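GDSL-like Lipase (Parabacteroides distasonis, PDB 3P94) is a serine hydrolase of the SGNH (GDSL-like lipase) superfamily that probably cleaves ester bonds, perhaps those of lysophospholipids. Local coordinates at residues N30-G35 against V181-E186. Numbering follows the deposited sequence. Where two conformers were deposited one is given.
Sequences NSITDG and VHPTLE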
# COMPACT_ATOMS: atom_id res chain seq x y z
N ASN A 30 -3.11 -0.00 -3.36
CA ASN A 30 -3.93 0.77 -4.29
C ASN A 30 -3.33 0.74 -5.71
O ASN A 30 -2.76 -0.28 -6.11
CB ASN A 30 -4.05 2.20 -3.76
CG ASN A 30 -2.74 2.87 -3.39
OD1 ASN A 30 -1.70 2.76 -4.08
ND2 ASN A 30 -2.76 3.60 -2.30
N SER A 31 -3.46 1.86 -6.46
CA SER A 31 -2.97 2.00 -7.84
C SER A 31 -1.44 1.90 -7.93
O SER A 31 -0.92 1.47 -8.97
CB SER A 31 -3.45 3.32 -8.44
OG SER A 31 -3.35 4.39 -7.51
N ILE A 32 -0.72 2.27 -6.87
CA ILE A 32 0.75 2.17 -6.87
C ILE A 32 1.16 0.68 -6.87
O ILE A 32 2.03 0.29 -7.63
CB ILE A 32 1.40 2.98 -5.72
CG1 ILE A 32 1.11 4.49 -5.95
CG2 ILE A 32 2.91 2.73 -5.66
CD1 ILE A 32 1.38 5.40 -4.78
N THR A 33 0.48 -0.15 -6.06
CA THR A 33 0.74 -1.59 -6.05
C THR A 33 0.20 -2.20 -7.36
O THR A 33 0.87 -3.02 -7.98
CB THR A 33 0.14 -2.24 -4.78
OG1 THR A 33 0.69 -1.60 -3.62
CG2 THR A 33 0.44 -3.74 -4.69
N ASP A 34 -1.00 -1.78 -7.79
CA ASP A 34 -1.64 -2.28 -9.03
C ASP A 34 -0.82 -1.92 -10.32
O ASP A 34 -0.88 -2.64 -11.31
CB ASP A 34 -3.09 -1.76 -9.16
CG ASP A 34 -4.04 -2.67 -9.94
OD1 ASP A 34 -3.59 -3.74 -10.41
OD2 ASP A 34 -5.23 -2.33 -10.03
N GLY A 35 -0.05 -0.84 -10.27
CA GLY A 35 0.77 -0.40 -11.40
C GLY A 35 2.13 -1.06 -11.49
O GLY A 35 2.86 -0.88 -12.47
N VAL A 181 2.41 11.17 -8.77
CA VAL A 181 1.80 10.33 -7.72
C VAL A 181 2.18 8.83 -7.94
O VAL A 181 2.59 8.15 -6.99
CB VAL A 181 0.24 10.49 -7.64
CG1 VAL A 181 -0.35 9.67 -6.48
CG2 VAL A 181 -0.17 11.95 -7.50
N HIS A 182 2.00 8.34 -9.18
CA HIS A 182 2.25 6.95 -9.54
C HIS A 182 3.61 6.81 -10.20
O HIS A 182 3.97 7.55 -11.12
CB HIS A 182 1.13 6.41 -10.41
CG HIS A 182 -0.17 6.55 -9.69
ND1 HIS A 182 -0.92 7.70 -9.79
CD2 HIS A 182 -0.72 5.75 -8.75
CE1 HIS A 182 -1.92 7.55 -8.94
NE2 HIS A 182 -1.85 6.38 -8.31
N PRO A 183 4.42 5.89 -9.67
CA PRO A 183 5.80 5.77 -10.16
C PRO A 183 5.93 5.20 -11.56
O PRO A 183 5.08 4.47 -12.06
CB PRO A 183 6.47 4.82 -9.15
CG PRO A 183 5.47 4.52 -8.12
CD PRO A 183 4.14 4.94 -8.57
N THR A 184 7.05 5.55 -12.18
CA THR A 184 7.52 4.99 -13.44
C THR A 184 8.32 3.75 -13.05
O THR A 184 8.44 3.48 -11.85
CB THR A 184 8.38 6.04 -14.16
OG1 THR A 184 9.39 6.46 -13.22
CG2 THR A 184 7.56 7.23 -14.67
N LEU A 185 8.96 3.07 -14.00
CA LEU A 185 9.81 1.92 -13.69
C LEU A 185 11.00 2.35 -12.81
O LEU A 185 11.37 1.62 -11.89
CB LEU A 185 10.30 1.24 -14.99
CG LEU A 185 11.20 0.00 -14.86
CD1 LEU A 185 10.57 -1.09 -13.99
CD2 LEU A 185 11.58 -0.54 -16.24
N GLU A 186 11.56 3.55 -13.06
CA GLU A 186 12.67 4.11 -12.28
C GLU A 186 12.29 4.21 -10.80
O GLU A 186 13.10 3.85 -9.93
CB GLU A 186 13.09 5.48 -12.82
CG GLU A 186 14.46 5.95 -12.32
CD GLU A 186 14.98 7.24 -12.91
OE1 GLU A 186 14.71 7.51 -14.11
OE2 GLU A 186 15.69 7.98 -12.19
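Ser-31 OG meets the imidazole of His-182 at the ring edge, near its plane, in a 2.6 Å hydrogen bond to NE2. In the conformer given, one of two deposited, chi1 of 42° sets OG between the backbone N and the carbonyl carbon and points it at His-182 NE2; the bond holds for that conformer. On the far side of the ring, His-182 ND1 is hydrogen-bonded to Asp-179 OD2, giving the charge-relay geometry of a Ser-His-Asp triad, consistent with the serine hydrolase assignment and with Ser-31 as the probable nucleophile. Val-181 CG1 lies 3.5 Å above one ring face, offset toward the rim. Ile-32 reaches the same ring obliquely, its CG1 3.6 Å from His-182 CD2. Ile-32 CG2, anti to the backbone N, is directed at Pro-183, with Pro-183 CD 3.9 Å away; the Ile-32 and Pro-183 side chains cross at about a right angle. Ile-32 CD1 ends 3.7 Å from Val-181 O. An alanine in place of Ile-32 would probably open a gap beside His-182 CD2 and Pro-183, leaving the His-182 imidazole less firmly positioned against Ser-31. Asn-30 N-caps the short helix: its OD1 accepts from Ile-32 N at 3.0 Å (N-H...O 157°), helping to fix the turn that carries Ser-31. Helix 31-34 follows strand 23-29 of the five-stranded parallel sheet, with Asn-30 between them, while His-182 sits on the loop leading into helix 185-202. That helix sends Met-191 against both Ile-32 and Pro-183, and Asn-85 of helix 84-87 touches Ser-31.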